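Local coordinates for YesW protein (Bacillus subtilis, PDB 2ZUX) that degrades type I rhamnogalacturonan of plant cell-wall pectin by endo-type eliminative cleavage, requiring calcium or manganese for activity, at residues D116-G124 against F181-A192; D123-W134 against V151-D159. One frame throughout, in Å; residues are numbered along the deposited sequence.

Asp123 and Gly124 belong to both contacts, whose centres lie about 9 Å apart, and strands 109-120 and 129-136, neighbours in one propeller sheet, connect them. Contact 1 joins this sheet to the next along the chain; contact 2 pairs strands within it. One calcium ion sits at their junction, where Asp121 OD2 is 2.7 Å from Gly126 N and Val122 N is 2.8 Å from Glu129 OE1, both probable hydrogen bonds. At the far end both approach bound sugar: a bound rhamnose lies about 8 Å from the Asp116 side chain and one about 7 Å from that of Lys133, while Asn115 and Asp135, beside these segments, bind substrate.

Contact 1. Residues D116-G124 against F181-A192; sequences DASVGDVDG and FMVYDLDGDGKA. With CA (calcium ion), chain G; CA (calcium ion), chain H; CA (calcium ion), chain D.
Val183 and Ala192 pack against Gly120 in a buried seam between two successive sheets of the beta-propeller, where strands 116-120 and 182-184 run nearly parallel, 18° apart, with their axes 6.1 Å from each other. Val183 straddles the seam with both methyls: CG1 lies 3.7 Å from Gly120 CA, and CG2 touches Ser118 CB. A CB on Gly120 would collide with Val183 CG1 and Ala192 CB, and so the close approach depends on glycine. Phe181, its CG placed between backbone N and carbonyl carbon (chi1 62°), swings its ring across to Asp116, whose backbone O meets the ring edge 3.5 Å from CZ. Water bridges the segments, one molecule taking a hydrogen bond from Ser118 OG (2.8 Å) and giving one to Phe181 O (2.9 Å).

Two calcium-binding loops of the DxDxDG type, as in EF-hands, meet beyond the strands. Asp121 and Asp123, with Asp125, Gln127 and Glu129, hold one ion; Asp185, Asp187, Asp189 and Lys191 O, completed by Glu193, hold the other. The peptide joining Lys191 to Ala192 serves both partners. Its carbonyl, Lys191 O, binds calcium at 2.3 Å. Its N-H, on Ala192 N, donates a straight bond (2.9 Å, 167°) to Asp121 O from above the carbonyl plane. Calcium on the carbonyl probably polarises this N-H. Farther out, the extended Lys191 chain lies alongside the opposite loop, with CB 3.4 Å from Val122 O.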
loop_
_atom_site.group_PDB
_atom_site.type_symbol
_atom_site.label_atom_id
_atom_site.label_comp_id
_atom_site.label_asym_id
_atom_site.label_seq_id
_atom_site.Cartn_x
_atom_site.Cartn_y
_atom_site.Cartn_z
ATOM N N ASP A 116 6.913 -0.219 8.333
ATOM C CA ASP A 116 5.937 -0.471 7.271
ATOM C C ASP A 116 5.433 -1.899 7.308
ATOM O O ASP A 116 6.202 -2.831 7.557
ATOM C CB ASP A 116 6.580 -0.255 5.902
ATOM C CG ASP A 116 7.100 1.150 5.690
ATOM O OD1 ASP A 116 6.543 2.114 6.252
ATOM O OD2 ASP A 116 8.058 1.268 4.889
ATOM N N ALA A 117 4.158 -2.068 6.982
ATOM C CA ALA A 117 3.584 -3.396 6.824
ATOM C C ALA A 117 2.924 -3.581 5.465
ATOM O O ALA A 117 2.693 -2.625 4.714
ATOM C CB ALA A 117 2.589 -3.718 7.955
ATOM N N SER A 118 2.626 -4.841 5.172
ATOM C CA SER A 118 1.744 -5.207 4.082
ATOM C C SER A 118 0.816 -6.298 4.591
ATOM O O SER A 118 0.913 -6.703 5.761
ATOM C CB SER A 118 2.550 -5.695 2.882
ATOM O OG SER A 118 1.710 -5.910 1.769
ATOM N N VAL A 119 -0.103 -6.743 3.739
ATOM C CA VAL A 119 -0.973 -7.870 4.078
ATOM C C VAL A 119 -1.003 -8.911 2.975
ATOM O O VAL A 119 -0.841 -8.605 1.790
ATOM C CB VAL A 119 -2.428 -7.443 4.385
ATOM C CG1 VAL A 119 -2.533 -6.796 5.762
ATOM C CG2 VAL A 119 -2.971 -6.549 3.287
ATOM N N GLY A 120 -1.222 -10.152 3.390
ATOM C CA GLY A 120 -1.499 -11.253 2.479
ATOM C C GLY A 120 -2.140 -12.342 3.302
ATOM O O GLY A 120 -1.966 -12.380 4.521
ATOM N N ASP A 121 -2.920 -13.185 2.644
ATOM C CA ASP A 121 -3.519 -14.335 3.290
ATOM C C ASP A 121 -2.588 -15.511 3.024
ATOM O O ASP A 121 -2.612 -16.091 1.940
ATOM C CB ASP A 121 -4.914 -14.584 2.727
ATOM C CG ASP A 121 -5.599 -15.773 3.355
ATOM O OD1 ASP A 121 -5.167 -16.234 4.431
ATOM O OD2 ASP A 121 -6.597 -16.232 2.763
ATOM N N VAL A 122 -1.735 -15.816 3.997
ATOM C CA VAL A 122 -0.679 -16.802 3.782
ATOM C C VAL A 122 -1.151 -18.251 3.900
ATOM O O VAL A 122 -0.467 -19.164 3.424
ATOM C CB VAL A 122 0.547 -16.570 4.687
ATOM C CG1 VAL A 122 1.064 -15.135 4.526
ATOM C CG2 VAL A 122 0.230 -16.895 6.147
ATOM N N ASP A 123 -2.304 -18.458 4.529
ATOM C CA ASP A 123 -2.819 -19.815 4.746
ATOM C C ASP A 123 -4.138 -20.089 4.027
ATOM O O ASP A 123 -4.647 -21.212 4.065
ATOM C CB ASP A 123 -2.890 -20.174 6.243
ATOM C CG ASP A 123 -3.700 -19.188 7.068
ATOM O OD1 ASP A 123 -4.141 -18.136 6.554
ATOM O OD2 ASP A 123 -3.882 -19.456 8.274
ATOM N N GLY A 124 -4.684 -19.073 3.364
ATOM C CA GLY A 124 -5.817 -19.262 2.459
ATOM C C GLY A 124 -7.192 -19.362 3.097
ATOM O O GLY A 124 -8.119 -19.895 2.478
ATOM N N PHE A 181 9.198 -4.749 -0.113
ATOM C CA PHE A 181 8.685 -6.117 -0.001
ATOM C C PHE A 181 7.281 -6.285 -0.546
ATOM O O PHE A 181 6.368 -5.532 -0.214
ATOM C CB PHE A 181 8.841 -6.668 1.428
ATOM C CG PHE A 181 8.081 -5.901 2.494
ATOM C CD1 PHE A 181 6.903 -6.414 3.020
ATOM C CD2 PHE A 181 8.563 -4.693 2.999
ATOM C CE1 PHE A 181 6.206 -5.726 4.010
ATOM C CE2 PHE A 181 7.857 -3.993 3.982
ATOM C CZ PHE A 181 6.683 -4.511 4.481
ATOM N N MET A 182 7.133 -7.278 -1.419
ATOM C CA MET A 182 5.870 -7.558 -2.079
ATOM C C MET A 182 5.224 -8.782 -1.472
ATOM O O MET A 182 5.849 -9.838 -1.366
ATOM C CB MET A 182 6.083 -7.766 -3.579
ATOM C CG MET A 182 6.379 -6.481 -4.341
ATOM S SD MET A 182 5.051 -5.256 -4.209
ATOM C CE MET A 182 5.841 -3.982 -3.222
ATOM N N VAL A 183 3.969 -8.626 -1.081
ATOM C CA VAL A 183 3.203 -9.728 -0.510
ATOM C C VAL A 183 2.015 -9.977 -1.420
ATOM O O VAL A 183 1.186 -9.089 -1.622
ATOM C CB VAL A 183 2.731 -9.410 0.931
ATOM C CG1 VAL A 183 1.995 -10.607 1.528
ATOM C CG2 VAL A 183 3.913 -8.998 1.814
ATOM N N TYR A 184 1.932 -11.176 -1.985
ATOM C CA TYR A 184 0.891 -11.440 -2.969
ATOM C C TYR A 184 0.868 -12.910 -3.299
ATOM O O TYR A 184 1.888 -13.588 -3.206
ATOM C CB TYR A 184 1.147 -10.635 -4.260
ATOM C CG TYR A 184 -0.141 -10.187 -4.914
ATOM C CD1 TYR A 184 -0.792 -9.038 -4.478
ATOM C CD2 TYR A 184 -0.722 -10.919 -5.955
ATOM C CE1 TYR A 184 -1.980 -8.626 -5.051
ATOM C CE2 TYR A 184 -1.926 -10.514 -6.531
ATOM C CZ TYR A 184 -2.543 -9.360 -6.076
ATOM O OH TYR A 184 -3.739 -8.928 -6.613
ATOM N N ASP A 185 -0.308 -13.393 -3.695
ATOM C CA ASP A 185 -0.420 -14.741 -4.240
ATOM C C ASP A 185 0.010 -14.696 -5.706
ATOM O O ASP A 185 -0.822 -14.555 -6.605
ATOM C CB ASP A 185 -1.846 -15.269 -4.093
ATOM C CG ASP A 185 -2.012 -16.676 -4.621
ATOM O OD1 ASP A 185 -0.996 -17.369 -4.844
ATOM O OD2 ASP A 185 -3.187 -17.067 -4.818
ATOM N N LEU A 186 1.317 -14.806 -5.937
ATOM C CA LEU A 186 1.884 -14.698 -7.276
ATOM C C LEU A 186 1.540 -15.875 -8.173
ATOM O O LEU A 186 1.376 -15.692 -9.379
ATOM C CB LEU A 186 3.408 -14.553 -7.207
ATOM C CG LEU A 186 3.937 -13.186 -6.768
ATOM C CD1 LEU A 186 5.412 -13.288 -6.395
ATOM C CD2 LEU A 186 3.723 -12.135 -7.841
ATOM N N ASP A 187 1.453 -17.075 -7.601
ATOM C CA ASP A 187 1.249 -18.283 -8.422
ATOM C C ASP A 187 -0.209 -18.746 -8.524
ATOM O O ASP A 187 -0.518 -19.634 -9.329
ATOM C CB ASP A 187 2.190 -19.428 -8.006
ATOM C CG ASP A 187 1.955 -19.909 -6.589
ATOM O OD1 ASP A 187 1.055 -19.391 -5.899
ATOM O OD2 ASP A 187 2.690 -20.825 -6.160
ATOM N N GLY A 188 -1.094 -18.138 -7.736
ATOM C CA GLY A 188 -2.531 -18.390 -7.848
ATOM C C GLY A 188 -3.045 -19.652 -7.189
ATOM O O GLY A 188 -4.049 -20.214 -7.637
ATOM N N ASP A 189 -2.395 -20.086 -6.114
ATOM C CA ASP A 189 -2.860 -21.261 -5.372
ATOM C C ASP A 189 -3.745 -20.898 -4.176
ATOM O O ASP A 189 -4.219 -21.785 -3.459
ATOM C CB ASP A 189 -1.678 -22.123 -4.917
ATOM C CG ASP A 189 -0.913 -21.508 -3.762
ATOM O OD1 ASP A 189 -0.906 -20.254 -3.624
ATOM O OD2 ASP A 189 -0.296 -22.278 -2.997
ATOM N N GLY A 190 -3.966 -19.598 -3.961
ATOM C CA GLY A 190 -4.805 -19.107 -2.865
ATOM C C GLY A 190 -4.055 -18.648 -1.627
ATOM O O GLY A 190 -4.669 -18.185 -0.662
ATOM N N LYS A 191 -2.727 -18.776 -1.649
ATOM C CA LYS A 191 -1.890 -18.392 -0.515
ATOM C C LYS A 191 -0.831 -17.382 -0.940
ATOM O O LYS A 191 -0.177 -17.562 -1.958
ATOM C CB LYS A 191 -1.214 -19.621 0.096
ATOM C CG LYS A 191 -2.197 -20.615 0.716
ATOM C CD LYS A 191 -1.510 -21.877 1.184
ATOM C CE LYS A 191 -2.521 -22.894 1.687
ATOM N NZ LYS A 191 -1.860 -24.186 2.027
ATOM N N ALA A 192 -0.664 -16.332 -0.145
ATOM C CA ALA A 192 0.331 -15.298 -0.433
ATOM C C ALA A 192 1.750 -15.777 -0.198
ATOM O O ALA A 192 2.017 -16.567 0.718
ATOM C CB ALA A 192 0.067 -14.072 0.405
HETATM CA CA CA G . 0.735 -18.675 -3.738
HETATM CA CA CA H . -5.095 -16.049 6.815
HETATM CA CA CA D . 8.381 2.877 3.190
HETATM O O HOH W 1 3.522 -5.805 -0.311
HETATM O O HOH W 2 -0.201 -7.002 -0.525
HETATM O O HOH W 3 1.914 -19.621 2.158
HETATM O O HOH W 4 9.772 4.072 4.594
HETATM O O HOH W 5 10.300 1.577 2.626
HETATM O O HOH W 6 1.657 -20.603 -2.540
HETATM O O HOH W 7 -6.061 -16.271 8.984
#

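Contact 2. Residues D123-W134 against V151-D159; sequences DGDGQYELILKW and VLIDAYKLD. With CA (calcium ion), chain H.
Trp134 points the edge of its indole at Asp154, the ring and carboxylate planes standing 66° apart. NE1 donates to Asp154 OD2 at 2.9 Å; the acceptor lies close to the ring plane, yet is itself met from above the carboxylate. Asp154 also forms a salt bridge with Arg165 through OD1, and Tyr156 OH, bonded to Asp97 N, gives OD2 a weak bond. Leu132 CD2 lies over one face of the indole, 3.7 Å above it. With an alanine at Trp134 the indole N-H is gone, which would probably leave Asp154 OD2 short of a donor and open a gap beside Leu132.

On the other face of strands 129-134 and 152-156, adjacent and antiparallel in one propeller blade, Ile131 CD1 touches Ala155 CB at 3.5 Å, and Ile131 CG2 meets Ile153 CG2. Near the calcium loop, Lys157 and Asp123 approach from opposite directions. A bend at chi4 (-68°) turns NZ to the syn side of Asp123 OD2, tilted out of the carboxylate plane, 2.5 Å away in a salt bridge. Lys157 runs beside Glu129, which chelates calcium through both carboxylate oxygens and takes a bond from Val122 N at OE1. The Leu158 and Leu130 side chains cross at about a right angle.

Strands 109-120 and 162-167 flank the pair. Phe181 and Val183 of the following sheet pack on Ile131, while strand 524-528 meets Leu130 and Leu158 from the opposite side.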
loop_
_atom_site.group_PDB
_atom_site.type_symbol
_atom_site.label_atom_id
_atom_site.label_comp_id
_atom_site.label_asym_id
_atom_site.label_seq_id
_atom_site.Cartn_x
_atom_site.Cartn_y
_atom_site.Cartn_z
ATOM N N ASP A 123 -2.304 -18.458 4.529
ATOM C CA ASP A 123 -2.819 -19.815 4.746
ATOM C C ASP A 123 -4.138 -20.089 4.027
ATOM O O ASP A 123 -4.647 -21.212 4.065
ATOM C CB ASP A 123 -2.890 -20.174 6.243
ATOM C CG ASP A 123 -3.700 -19.188 7.068
ATOM O OD1 ASP A 123 -4.141 -18.136 6.554
ATOM O OD2 ASP A 123 -3.882 -19.456 8.274
ATOM N N GLY A 124 -4.684 -19.073 3.364
ATOM C CA GLY A 124 -5.817 -19.262 2.459
ATOM C C GLY A 124 -7.192 -19.362 3.097
ATOM O O GLY A 124 -8.119 -19.895 2.478
ATOM N N ASP A 125 -7.343 -18.836 4.309
ATOM C CA ASP A 125 -8.638 -18.900 4.998
ATOM C C ASP A 125 -9.500 -17.652 4.782
ATOM O O ASP A 125 -10.604 -17.546 5.318
ATOM C CB ASP A 125 -8.450 -19.167 6.493
ATOM C CG ASP A 125 -7.797 -18.008 7.226
ATOM O OD1 ASP A 125 -7.164 -17.137 6.579
ATOM O OD2 ASP A 125 -7.914 -17.953 8.466
ATOM N N GLY A 126 -8.991 -16.703 4.003
ATOM C CA GLY A 126 -9.750 -15.496 3.714
ATOM C C GLY A 126 -9.620 -14.371 4.729
ATOM O O GLY A 126 -10.332 -13.365 4.615
ATOM N N GLN A 127 -8.722 -14.530 5.706
ATOM C CA GLN A 127 -8.377 -13.468 6.658
ATOM C C GLN A 127 -6.914 -13.087 6.457
ATOM O O GLN A 127 -6.047 -13.957 6.387
ATOM C CB GLN A 127 -8.607 -13.933 8.101
ATOM C CG GLN A 127 -8.158 -12.928 9.156
ATOM C CD GLN A 127 -8.352 -13.433 10.561
ATOM O OE1 GLN A 127 -9.472 -13.460 11.069
ATOM N NE2 GLN A 127 -7.257 -13.815 11.212
ATOM N N TYR A 128 -6.636 -11.793 6.369
ATOM C CA TYR A 128 -5.270 -11.331 6.154
ATOM C C TYR A 128 -4.357 -11.537 7.349
ATOM O O TYR A 128 -4.769 -11.365 8.499
ATOM C CB TYR A 128 -5.255 -9.849 5.785
ATOM C CG TYR A 128 -5.827 -9.561 4.422
ATOM C CD1 TYR A 128 -5.202 -10.037 3.272
ATOM C CD2 TYR A 128 -6.984 -8.805 4.281
ATOM C CE1 TYR A 128 -5.717 -9.785 2.021
ATOM C CE2 TYR A 128 -7.508 -8.540 3.032
ATOM C CZ TYR A 128 -6.879 -9.034 1.905
ATOM O OH TYR A 128 -7.396 -8.773 0.658
ATOM N N GLU A 129 -3.110 -11.887 7.042
ATOM C CA GLU A 129 -1.991 -11.800 7.962
ATOM C C GLU A 129 -1.278 -10.469 7.721
ATOM O O GLU A 129 -1.351 -9.900 6.625
ATOM C CB GLU A 129 -1.003 -12.945 7.722
ATOM C CG GLU A 129 -1.389 -14.290 8.330
ATOM C CD GLU A 129 -2.665 -14.875 7.754
ATOM O OE1 GLU A 129 -2.728 -15.144 6.532
ATOM O OE2 GLU A 129 -3.613 -15.095 8.540
ATOM N N LEU A 130 -0.591 -9.983 8.748
ATOM C CA LEU A 130 0.245 -8.795 8.644
ATOM C C LEU A 130 1.700 -9.192 8.444
ATOM O O LEU A 130 2.232 -10.012 9.195
ATOM C CB LEU A 130 0.105 -7.953 9.908
ATOM C CG LEU A 130 -1.174 -7.120 9.966
ATOM C CD1 LEU A 130 -1.542 -6.772 11.404
ATOM C CD2 LEU A 130 -1.051 -5.866 9.092
ATOM N N ILE A 131 2.329 -8.611 7.422
ATOM C CA ILE A 131 3.753 -8.794 7.172
ATOM C C ILE A 131 4.416 -7.477 7.565
ATOM O O ILE A 131 4.157 -6.439 6.938
ATOM C CB ILE A 131 4.038 -9.149 5.684
ATOM C CG1 ILE A 131 3.200 -10.355 5.217
ATOM C CG2 ILE A 131 5.536 -9.383 5.445
ATOM C CD1 ILE A 131 3.402 -11.642 6.008
ATOM N N LEU A 132 5.244 -7.516 8.608
ATOM C CA LEU A 132 5.791 -6.318 9.222
ATOM C C LEU A 132 7.291 -6.182 9.060
ATOM O O LEU A 132 8.039 -7.130 9.319
ATOM C CB LEU A 132 5.466 -6.330 10.717
ATOM C CG LEU A 132 6.009 -5.177 11.570
ATOM C CD1 LEU A 132 5.300 -3.881 11.212
ATOM C CD2 LEU A 132 5.847 -5.496 13.047
ATOM N N LYS A 133 7.722 -4.991 8.648
ATOM C CA LYS A 133 9.142 -4.666 8.592
ATOM C C LYS A 133 9.531 -3.953 9.878
ATOM O O LYS A 133 8.874 -2.990 10.283
ATOM C CB LYS A 133 9.443 -3.789 7.371
ATOM C CG LYS A 133 10.924 -3.414 7.198
ATOM C CD LYS A 133 11.150 -2.509 5.978
ATOM C CE LYS A 133 10.660 -1.099 6.253
ATOM N NZ LYS A 133 10.733 -0.212 5.044
ATOM N N TRP A 134 10.599 -4.441 10.511
ATOM C CA TRP A 134 11.204 -3.774 11.660
ATOM C C TRP A 134 12.316 -2.848 11.176
ATOM O O TRP A 134 13.052 -3.178 10.228
ATOM C CB TRP A 134 11.799 -4.809 12.619
ATOM C CG TRP A 134 10.767 -5.620 13.329
ATOM C CD1 TRP A 134 10.291 -6.847 12.973
ATOM C CD2 TRP A 134 10.075 -5.247 14.529
ATOM N NE1 TRP A 134 9.346 -7.274 13.891
ATOM C CE2 TRP A 134 9.187 -6.302 14.845
ATOM C CE3 TRP A 134 10.117 -4.124 15.364
ATOM C CZ2 TRP A 134 8.354 -6.273 15.979
ATOM C CZ3 TRP A 134 9.284 -4.092 16.483
ATOM C CH2 TRP A 134 8.414 -5.159 16.773
ATOM N N VAL A 151 17.733 -5.709 8.933
ATOM C CA VAL A 151 16.314 -5.533 8.640
ATOM C C VAL A 151 15.621 -6.869 8.886
ATOM O O VAL A 151 16.067 -7.911 8.396
ATOM C CB VAL A 151 16.107 -5.090 7.184
ATOM C CG1 VAL A 151 14.616 -4.888 6.858
ATOM C CG2 VAL A 151 16.894 -3.822 6.904
ATOM N N LEU A 152 14.558 -6.838 9.682
ATOM C CA LEU A 152 13.797 -8.038 10.012
ATOM C C LEU A 152 12.393 -7.900 9.464
ATOM O O LEU A 152 11.810 -6.817 9.529
ATOM C CB LEU A 152 13.748 -8.228 11.532
ATOM C CG LEU A 152 15.106 -8.099 12.237
ATOM C CD1 LEU A 152 14.940 -8.022 13.723
ATOM C CD2 LEU A 152 16.016 -9.251 11.874
ATOM N N ILE A 153 11.864 -8.998 8.928
ATOM C CA ILE A 153 10.502 -9.050 8.399
ATOM C C ILE A 153 9.795 -10.185 9.114
ATOM O O ILE A 153 10.275 -11.326 9.097
ATOM C CB ILE A 153 10.471 -9.371 6.872
ATOM C CG1 ILE A 153 11.424 -8.475 6.059
ATOM C CG2 ILE A 153 9.024 -9.370 6.356
ATOM C CD1 ILE A 153 11.053 -7.021 6.036
ATOM N N ASP A 154 8.659 -9.871 9.738
ATOM C CA ASP A 154 7.864 -10.873 10.458
ATOM C C ASP A 154 6.509 -11.075 9.803
ATOM O O ASP A 154 5.994 -10.176 9.142
ATOM C CB ASP A 154 7.568 -10.412 11.888
ATOM C CG ASP A 154 8.777 -10.401 12.798
ATOM O OD1 ASP A 154 9.898 -10.756 12.388
ATOM O OD2 ASP A 154 8.588 -10.026 13.975
ATOM N N ALA A 155 5.907 -12.238 10.045
ATOM C CA ALA A 155 4.493 -12.455 9.732
ATOM C C ALA A 155 3.723 -12.730 11.007
ATOM O O ALA A 155 4.137 -13.575 11.807
ATOM C CB ALA A 155 4.321 -13.604 8.769
ATOM N N TYR A 156 2.601 -12.031 11.172
ATOM C CA TYR A 156 1.691 -12.246 12.306
ATOM C C TYR A 156 0.280 -12.548 11.835
ATOM O O TYR A 156 -0.233 -11.909 10.911
ATOM C CB TYR A 156 1.626 -11.006 13.206
ATOM C CG TYR A 156 2.918 -10.709 13.902
ATOM C CD1 TYR A 156 3.195 -11.261 15.151
ATOM C CD2 TYR A 156 3.876 -9.879 13.313
ATOM C CE1 TYR A 156 4.396 -11.009 15.790
ATOM C CE2 TYR A 156 5.074 -9.625 13.942
ATOM C CZ TYR A 156 5.324 -10.186 15.185
ATOM O OH TYR A 156 6.524 -9.935 15.811
ATOM N N LYS A 157 -0.355 -13.516 12.487
ATOM C CA LYS A 157 -1.799 -13.649 12.396
ATOM C C LYS A 157 -2.427 -12.574 13.268
ATOM O O LYS A 157 -1.787 -12.063 14.190
ATOM C CB LYS A 157 -2.244 -15.032 12.865
ATOM C CG LYS A 157 -1.850 -16.132 11.911
ATOM C CD LYS A 157 -2.377 -17.483 12.372
ATOM C CE LYS A 157 -2.526 -18.422 11.195
ATOM N NZ LYS A 157 -3.612 -17.969 10.273
ATOM N N LEU A 158 -3.681 -12.231 12.990
ATOM C CA LEU A 158 -4.357 -11.196 13.771
ATOM C C LEU A 158 -4.526 -11.595 15.241
ATOM O O LEU A 158 -4.640 -10.730 16.110
ATOM C CB LEU A 158 -5.699 -10.806 13.140
ATOM C CG LEU A 158 -5.638 -10.320 11.686
ATOM C CD1 LEU A 158 -7.002 -9.758 11.291
ATOM C CD2 LEU A 158 -4.529 -9.282 11.451
ATOM N N ASP A 159 -4.468 -12.897 15.530
ATOM C CA ASP A 159 -4.576 -13.361 16.918
ATOM C C ASP A 159 -3.260 -13.224 17.695
ATOM O O ASP A 159 -3.188 -13.570 18.879
ATOM C CB ASP A 159 -5.148 -14.787 16.989
ATOM C CG ASP A 159 -4.166 -15.861 16.538
ATOM O OD1 ASP A 159 -3.027 -15.547 16.137
ATOM O OD2 ASP A 159 -4.539 -17.051 16.599
HETATM CA CA CA H . -5.095 -16.049 6.815
HETATM O O HOH W 7 -6.061 -16.271 8.984
HETATM O O HOH W 8 -4.514 -13.346 10.374
HETATM O O HOH W 9 -5.930 -14.924 13.690
#